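Local coordinates for imelysin-like protein (Psychrobacter arcticus, PDB 3PF0) that is of unknown function but belongs to the imelysin-like (M75) family, whose members have been classed as putative metalloendopeptidases, at residues A[266-276]-A[311-322]; A[300-311]-A[337-348]. One frame throughout, in Å; residues are numbered along the deposited sequence.

In the fold
Helix 298-316 joins the two contacts. Its last turns and the loop after it pack against the start of helix 268-283 in contact 1, and the turns before them lie along helix 327-351 in contact 2. T311 belongs to both, and the centres are about 18 Å apart. Where they meet, L276 of contact 1 reaches the second contact directly: its CD2 is 4.1 Å from L337 CD2, and its backbone O is 3.9 Å from L308 CD2. Contact 1 mixes hydrogen bonds, waters and apolar packing, whereas contact 2 has no hydrogen bond between its segments and is more fully buried. Both lie within the imelysin family region of this all-helical chain.

Contact 1. Residues A[266-276]-A[311-322]; sequences GQSRAIINAKL and TTALLAQMPEDL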
# COMPACT_ATOMS: atom_id res chain seq x y z
N GLY A 266 -0.53 5.68 15.28
CA GLY A 266 0.54 6.67 15.31
C GLY A 266 1.78 6.13 14.63
O GLY A 266 2.90 6.36 15.09
N GLN A 267 1.58 5.39 13.53
CA GLN A 267 2.68 4.77 12.79
C GLN A 267 2.71 5.21 11.31
O GLN A 267 2.99 4.39 10.44
CB GLN A 267 2.59 3.23 12.92
CG GLN A 267 2.79 2.69 14.35
CD GLN A 267 4.19 2.88 14.90
OE1 GLN A 267 5.16 3.10 14.16
NE2 GLN A 267 4.33 2.81 16.22
N SER A 268 2.46 6.51 11.04
CA SER A 268 2.45 7.00 9.65
C SER A 268 3.81 6.92 8.98
O SER A 268 3.85 6.63 7.79
CB SER A 268 1.91 8.43 9.55
OG SER A 268 2.33 9.26 10.61
N ARG A 269 4.92 7.16 9.72
CA ARG A 269 6.28 7.09 9.18
C ARG A 269 6.56 5.69 8.59
O ARG A 269 7.12 5.60 7.50
CB ARG A 269 7.33 7.46 10.24
CG ARG A 269 8.74 7.66 9.66
CD ARG A 269 9.80 7.85 10.73
NE ARG A 269 10.06 6.62 11.49
CZ ARG A 269 10.64 6.59 12.69
NH1 ARG A 269 11.03 7.72 13.27
NH2 ARG A 269 10.83 5.44 13.31
N ALA A 270 6.13 4.62 9.29
CA ALA A 270 6.30 3.23 8.85
C ALA A 270 5.53 2.94 7.55
O ALA A 270 6.03 2.18 6.72
CB ALA A 270 5.84 2.28 9.94
N ILE A 271 4.34 3.55 7.36
CA ILE A 271 3.53 3.35 6.15
C ILE A 271 4.19 4.07 4.95
O ILE A 271 4.35 3.45 3.90
CB ILE A 271 2.04 3.78 6.35
CG1 ILE A 271 1.41 3.10 7.60
CG2 ILE A 271 1.20 3.51 5.09
CD1 ILE A 271 1.51 1.50 7.65
N ILE A 272 4.62 5.34 5.13
CA ILE A 272 5.27 6.12 4.06
C ILE A 272 6.60 5.45 3.64
O ILE A 272 6.89 5.37 2.45
CB ILE A 272 5.43 7.62 4.47
CG1 ILE A 272 4.06 8.27 4.81
CG2 ILE A 272 6.18 8.44 3.40
CD1 ILE A 272 2.90 8.18 3.74
N ASN A 273 7.38 4.95 4.63
CA ASN A 273 8.65 4.26 4.43
C ASN A 273 8.46 2.97 3.60
O ASN A 273 9.23 2.74 2.66
CB ASN A 273 9.27 3.94 5.79
CG ASN A 273 10.70 3.49 5.75
OD1 ASN A 273 11.60 4.21 5.31
ND2 ASN A 273 10.94 2.30 6.28
N ALA A 274 7.44 2.16 3.92
CA ALA A 274 7.15 0.92 3.19
C ALA A 274 6.84 1.22 1.72
O ALA A 274 7.35 0.54 0.84
CB ALA A 274 5.98 0.19 3.85
N LYS A 275 6.06 2.30 1.46
CA LYS A 275 5.71 2.72 0.10
C LYS A 275 6.95 3.23 -0.64
O LYS A 275 7.15 2.84 -1.79
CB LYS A 275 4.61 3.79 0.12
CG LYS A 275 3.27 3.25 0.61
CD LYS A 275 2.13 4.22 0.39
CE LYS A 275 0.83 3.51 0.61
NZ LYS A 275 -0.22 3.99 -0.31
N LEU A 276 7.80 4.04 0.03
CA LEU A 276 9.03 4.57 -0.57
C LEU A 276 10.01 3.45 -0.94
O LEU A 276 10.56 3.46 -2.04
CB LEU A 276 9.74 5.59 0.35
CG LEU A 276 9.29 7.04 0.28
CD1 LEU A 276 10.01 7.87 1.34
CD2 LEU A 276 9.53 7.65 -1.11
N THR A 311 14.67 11.37 0.09
CA THR A 311 13.33 11.33 0.70
C THR A 311 13.35 10.35 1.87
O THR A 311 12.83 10.67 2.94
CB THR A 311 12.25 11.00 -0.36
OG1 THR A 311 12.46 11.80 -1.52
CG2 THR A 311 10.83 11.26 0.16
N THR A 312 13.98 9.17 1.67
CA THR A 312 14.11 8.10 2.67
C THR A 312 14.95 8.62 3.87
O THR A 312 14.57 8.40 5.02
CB THR A 312 14.70 6.83 2.02
OG1 THR A 312 13.86 6.45 0.93
CG2 THR A 312 14.82 5.66 3.00
N ALA A 313 16.06 9.34 3.59
CA ALA A 313 16.93 9.92 4.61
C ALA A 313 16.18 11.01 5.40
O ALA A 313 16.35 11.11 6.62
CB ALA A 313 18.19 10.48 3.98
N LEU A 314 15.34 11.81 4.72
CA LEU A 314 14.55 12.86 5.38
C LEU A 314 13.46 12.24 6.27
O LEU A 314 13.25 12.70 7.39
CB LEU A 314 13.92 13.79 4.33
CG LEU A 314 13.13 15.00 4.84
CD1 LEU A 314 14.04 16.07 5.42
CD2 LEU A 314 12.29 15.58 3.74
N LEU A 315 12.80 11.17 5.79
CA LEU A 315 11.75 10.49 6.53
C LEU A 315 12.30 9.83 7.80
O LEU A 315 11.63 9.89 8.84
CB LEU A 315 11.08 9.46 5.62
CG LEU A 315 9.74 8.88 6.07
CD1 LEU A 315 8.62 9.90 5.96
CD2 LEU A 315 9.39 7.70 5.22
N ALA A 316 13.53 9.28 7.74
CA ALA A 316 14.20 8.58 8.85
C ALA A 316 14.49 9.49 10.06
O ALA A 316 14.59 8.98 11.18
CB ALA A 316 15.50 7.96 8.36
N GLN A 317 14.63 10.81 9.85
CA GLN A 317 14.93 11.74 10.95
C GLN A 317 13.64 12.41 11.48
O GLN A 317 13.70 13.23 12.41
CB GLN A 317 16.01 12.78 10.54
CG GLN A 317 15.67 13.73 9.38
CD GLN A 317 16.88 14.50 8.86
OE1 GLN A 317 17.06 14.68 7.65
NE2 GLN A 317 17.74 14.98 9.75
N MSE A 318 12.47 12.00 10.96
CA MSE A 318 11.15 12.50 11.38
C MSE A 318 10.55 11.57 12.47
O MSE A 318 11.03 10.44 12.59
CB MSE A 318 10.21 12.62 10.17
CG MSE A 318 10.60 13.74 9.22
SE MSE A 318 9.45 13.83 7.63
CE MSE A 318 7.87 14.68 8.36
N PRO A 319 9.53 11.99 13.27
CA PRO A 319 8.99 11.08 14.31
C PRO A 319 8.13 9.94 13.74
O PRO A 319 7.79 9.96 12.55
CB PRO A 319 8.15 12.01 15.19
CG PRO A 319 8.51 13.41 14.76
CD PRO A 319 8.86 13.30 13.32
N GLU A 320 7.80 8.93 14.59
CA GLU A 320 6.95 7.77 14.24
C GLU A 320 5.62 8.21 13.68
O GLU A 320 5.11 7.60 12.73
CB GLU A 320 6.72 6.87 15.45
CG GLU A 320 7.90 5.98 15.81
CD GLU A 320 7.61 4.92 16.85
OE1 GLU A 320 6.66 5.10 17.65
OE2 GLU A 320 8.35 3.91 16.87
N ASP A 321 5.04 9.28 14.27
CA ASP A 321 3.81 9.93 13.83
C ASP A 321 4.23 11.22 13.14
O ASP A 321 4.71 12.14 13.81
CB ASP A 321 2.86 10.17 15.02
CG ASP A 321 1.48 10.70 14.67
OD1 ASP A 321 1.30 11.20 13.54
OD2 ASP A 321 0.60 10.66 15.55
N LEU A 322 4.09 11.28 11.81
CA LEU A 322 4.50 12.43 10.99
C LEU A 322 3.74 13.71 11.35
O LEU A 322 4.23 14.80 11.07
CB LEU A 322 4.36 12.14 9.48
CG LEU A 322 5.20 10.95 8.94
CD1 LEU A 322 4.94 10.73 7.47
CD2 LEU A 322 6.70 11.16 9.17
O HOH W 1 6.07 4.94 12.39
O HOH W 2 0.35 8.38 12.30
O HOH W 3 13.23 6.26 6.05
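A chi1 of -169° carries R269 CG away from its own backbone N, and a bend at chi3 (70°) swings the guanidinium across the loop that follows helix 298-316, where NH1 donates to M318 O at 2.8 Å. This bond lies in the guanidinium plane and in that of the carbonyl, while E320 CA covers one guanidinium face. The E320 carboxylate probably adds only a long-range attraction, its OE2 standing 4.6 Å from R269 NH2, beyond a salt bridge. A leucine in place of R269 would probably leave M318 O without this donor and let the loop at M318-E320 shift.

At the helix start, R269 N donates to E320 O at 3.0 Å, and a water linked to Q267 OE1 and A270 N donates to the same oxygen. Next to it, S268 OG accepts L322 N at 2.9 Å. A second water spans N273 OD1 and T312 O.

L315 is the apolar centre, a knob in the hole of R269, I272, N273 and L276; its CD2 presses to 3.5 Å from N273 N, with CD1 on I272 CG2. L322 CD1 meets I272 CG1 at 3.7 Å. The axes of 268-276 and 311-316 run antiparallel, 10.5 Å apart at their closest. Helix 225-250 packs on both segments, M241 against I272 and I246 against L322, while L103 of helix 92-112 touches Q267 and A270.

Contact 2. Residues A[300-311]-A[337-348]; sequences VADTLSTALADT and LTNITRLIKSQL
A307 O is gripped twice by T311, whose OG1 donates to it at 2.7 Å and whose backbone N donates from the opposite face of the carbonyl. The OG1 bond ties the T311 hydroxyl back to its own helix, yet its oxygen also faces I340 end-on, with I340 CD1 3.4 Å from OG1. I340 itself is a knob in the hole made by L304, A307, L308 and T311. Its CG1 lies anti to the carbonyl carbon (chi1 -69°), and from there CD1 runs on to L308 CD2 at 3.9 Å, the two side chains crossing at about a right angle.

L304 answers from the other helix. It fits among I340, L343, I344 and L348, CD2 resting on L343 CB and I344 CG1, and CD1 on L348 CB at 4.0 Å. L304 and L343 lie alongside one another with their ends pointing opposite ways. A307, one wall of the I340 hole, brings only its CB, which touches L343 CD1 at 3.7 Å and lies close to N339 ND2. The other end of that amide is held within its own helix, since N339 OD1 takes both NE and NH2 of R342 side-on, in the guanidinium plane, with NH2 at 3.0 Å.

Further along, V300 CG1 packs on the backbone of Q347. Here L343 O accepts from both Q347 N and L348 N, where helix 327-351 widens into a pi-type turn. K345 reaches helix 225-250 by a salt bridge to E239; L337 also touches K242 there, though its CD2 packs on T311 CG2.

The axes of 300-311 and 337-348 pass 9.7 Å apart at -164°; with reciprocal knobs into holes, the consecutive helices that carry them form an antiparallel helical hairpin, a building unit of this all-helical imelysin-like fold.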
# COMPACT_ATOMS: atom_id res chain seq x y z
N VAL A 300 18.63 9.36 -15.97
CA VAL A 300 17.24 9.26 -15.51
C VAL A 300 17.18 8.33 -14.29
O VAL A 300 16.59 8.71 -13.27
CB VAL A 300 16.27 8.80 -16.64
CG1 VAL A 300 14.83 8.73 -16.14
CG2 VAL A 300 16.36 9.72 -17.86
N ALA A 301 17.80 7.13 -14.38
CA ALA A 301 17.84 6.16 -13.29
C ALA A 301 18.64 6.69 -12.09
O ALA A 301 18.24 6.46 -10.95
CB ALA A 301 18.42 4.84 -13.78
N ASP A 302 19.74 7.43 -12.36
CA ASP A 302 20.61 8.03 -11.35
C ASP A 302 19.89 9.13 -10.54
O ASP A 302 19.99 9.13 -9.32
CB ASP A 302 21.89 8.60 -11.99
N THR A 303 19.16 10.04 -11.23
CA THR A 303 18.43 11.15 -10.59
C THR A 303 17.25 10.64 -9.75
O THR A 303 17.03 11.17 -8.65
CB THR A 303 17.95 12.19 -11.63
OG1 THR A 303 17.29 11.52 -12.70
CG2 THR A 303 19.09 13.04 -12.16
N LEU A 304 16.52 9.61 -10.23
CA LEU A 304 15.41 9.00 -9.50
C LEU A 304 15.92 8.27 -8.25
O LEU A 304 15.33 8.44 -7.19
CB LEU A 304 14.60 8.05 -10.39
CG LEU A 304 13.33 8.63 -10.99
CD1 LEU A 304 12.84 7.77 -12.14
CD2 LEU A 304 12.22 8.77 -9.94
N SER A 305 17.02 7.51 -8.38
CA SER A 305 17.66 6.79 -7.27
C SER A 305 18.11 7.75 -6.15
O SER A 305 17.87 7.48 -4.97
CB SER A 305 18.86 5.98 -7.77
OG SER A 305 19.51 5.27 -6.72
N THR A 306 18.74 8.88 -6.53
CA THR A 306 19.22 9.90 -5.60
C THR A 306 18.04 10.58 -4.90
O THR A 306 18.09 10.71 -3.68
CB THR A 306 20.14 10.90 -6.33
OG1 THR A 306 21.29 10.18 -6.80
CG2 THR A 306 20.60 12.05 -5.44
N ALA A 307 16.98 10.96 -5.65
CA ALA A 307 15.78 11.60 -5.10
C ALA A 307 15.05 10.70 -4.08
O ALA A 307 14.64 11.19 -3.03
CB ALA A 307 14.83 11.99 -6.23
N LEU A 308 14.92 9.39 -4.39
CA LEU A 308 14.28 8.43 -3.50
C LEU A 308 15.11 8.23 -2.22
O LEU A 308 14.54 8.16 -1.13
CB LEU A 308 14.06 7.09 -4.21
CG LEU A 308 12.80 7.00 -5.07
CD1 LEU A 308 13.01 6.07 -6.22
CD2 LEU A 308 11.61 6.53 -4.26
N ALA A 309 16.45 8.20 -2.35
CA ALA A 309 17.38 8.07 -1.22
C ALA A 309 17.33 9.31 -0.31
O ALA A 309 17.40 9.13 0.91
CB ALA A 309 18.80 7.86 -1.74
N ASP A 310 17.18 10.53 -0.87
CA ASP A 310 17.09 11.78 -0.10
C ASP A 310 15.77 11.84 0.70
O ASP A 310 15.77 12.31 1.84
CB ASP A 310 17.20 13.02 -1.01
CG ASP A 310 18.50 13.21 -1.79
OD1 ASP A 310 19.54 12.67 -1.35
OD2 ASP A 310 18.47 13.90 -2.83
N THR A 311 14.67 11.37 0.09
CA THR A 311 13.33 11.33 0.70
C THR A 311 13.35 10.35 1.87
O THR A 311 12.83 10.67 2.94
CB THR A 311 12.25 11.00 -0.36
OG1 THR A 311 12.46 11.80 -1.52
CG2 THR A 311 10.83 11.26 0.16
N LEU A 337 8.57 14.52 -2.35
CA LEU A 337 7.61 13.63 -3.02
C LEU A 337 7.14 14.22 -4.35
O LEU A 337 6.94 13.48 -5.32
CB LEU A 337 6.40 13.31 -2.12
CG LEU A 337 6.66 12.41 -0.91
CD1 LEU A 337 5.45 12.38 0.01
CD2 LEU A 337 7.07 10.98 -1.32
N THR A 338 6.99 15.56 -4.40
CA THR A 338 6.60 16.32 -5.58
C THR A 338 7.73 16.24 -6.63
O THR A 338 7.45 16.12 -7.83
CB THR A 338 6.23 17.76 -5.17
OG1 THR A 338 5.13 17.69 -4.27
CG2 THR A 338 5.85 18.65 -6.36
N ASN A 339 9.00 16.26 -6.17
CA ASN A 339 10.15 16.13 -7.06
C ASN A 339 10.22 14.71 -7.68
O ASN A 339 10.62 14.58 -8.83
CB ASN A 339 11.45 16.48 -6.33
CG ASN A 339 12.67 16.42 -7.23
OD1 ASN A 339 12.72 17.06 -8.29
ND2 ASN A 339 13.65 15.62 -6.84
N ILE A 340 9.79 13.67 -6.93
CA ILE A 340 9.77 12.29 -7.44
C ILE A 340 8.67 12.17 -8.53
O ILE A 340 8.95 11.59 -9.59
CB ILE A 340 9.60 11.23 -6.30
CG1 ILE A 340 10.88 11.16 -5.43
CG2 ILE A 340 9.25 9.84 -6.87
CD1 ILE A 340 10.77 10.37 -4.14
N THR A 341 7.47 12.74 -8.31
CA THR A 341 6.38 12.71 -9.30
C THR A 341 6.81 13.47 -10.55
O THR A 341 6.53 13.02 -11.66
CB THR A 341 5.06 13.28 -8.74
OG1 THR A 341 5.30 14.55 -8.16
CG2 THR A 341 4.44 12.40 -7.70
N ARG A 342 7.55 14.59 -10.37
CA ARG A 342 8.09 15.41 -11.45
C ARG A 342 9.02 14.58 -12.32
O ARG A 342 8.86 14.55 -13.54
CB ARG A 342 8.83 16.63 -10.87
CG ARG A 342 9.28 17.64 -11.93
CD ARG A 342 10.21 18.72 -11.37
NE ARG A 342 11.48 18.17 -10.89
CZ ARG A 342 12.53 17.90 -11.66
NH1 ARG A 342 12.47 18.11 -12.97
NH2 ARG A 342 13.64 17.39 -11.13
N LEU A 343 9.97 13.87 -11.68
CA LEU A 343 10.94 13.02 -12.37
C LEU A 343 10.26 11.86 -13.10
O LEU A 343 10.70 11.52 -14.20
CB LEU A 343 11.99 12.48 -11.39
CG LEU A 343 13.04 13.48 -10.86
CD1 LEU A 343 13.82 12.88 -9.73
CD2 LEU A 343 13.99 13.95 -11.95
N ILE A 344 9.18 11.28 -12.54
CA ILE A 344 8.48 10.17 -13.19
C ILE A 344 7.74 10.66 -14.45
O ILE A 344 7.89 10.06 -15.52
CB ILE A 344 7.54 9.40 -12.21
CG1 ILE A 344 8.35 8.74 -11.07
CG2 ILE A 344 6.69 8.35 -12.96
CD1 ILE A 344 7.52 8.17 -9.88
N LYS A 345 6.98 11.76 -14.33
CA LYS A 345 6.18 12.33 -15.41
C LYS A 345 7.00 12.96 -16.54
O LYS A 345 6.62 12.81 -17.71
CB LYS A 345 5.22 13.40 -14.84
CG LYS A 345 4.01 12.85 -14.12
CD LYS A 345 3.54 13.79 -13.01
CE LYS A 345 2.48 14.77 -13.43
NZ LYS A 345 2.06 15.62 -12.30
N SER A 346 8.08 13.69 -16.21
CA SER A 346 8.85 14.44 -17.21
C SER A 346 10.14 13.77 -17.69
O SER A 346 10.65 14.19 -18.74
CB SER A 346 9.18 15.83 -16.68
OG SER A 346 10.09 15.79 -15.60
N GLN A 347 10.69 12.78 -16.96
CA GLN A 347 11.93 12.11 -17.36
C GLN A 347 11.74 10.61 -17.57
O GLN A 347 12.14 10.10 -18.61
CB GLN A 347 13.06 12.36 -16.34
CG GLN A 347 13.73 13.73 -16.47
CD GLN A 347 14.92 13.91 -15.55
OE1 GLN A 347 15.63 12.96 -15.20
NE2 GLN A 347 15.19 15.15 -15.18
N LEU A 348 11.12 9.90 -16.61
CA LEU A 348 10.94 8.45 -16.72
C LEU A 348 9.94 8.01 -17.82
O LEU A 348 10.32 7.19 -18.67
CB LEU A 348 10.55 7.82 -15.37
CG LEU A 348 10.44 6.28 -15.32
CD1 LEU A 348 11.80 5.61 -15.48
CD2 LEU A 348 9.76 5.81 -14.06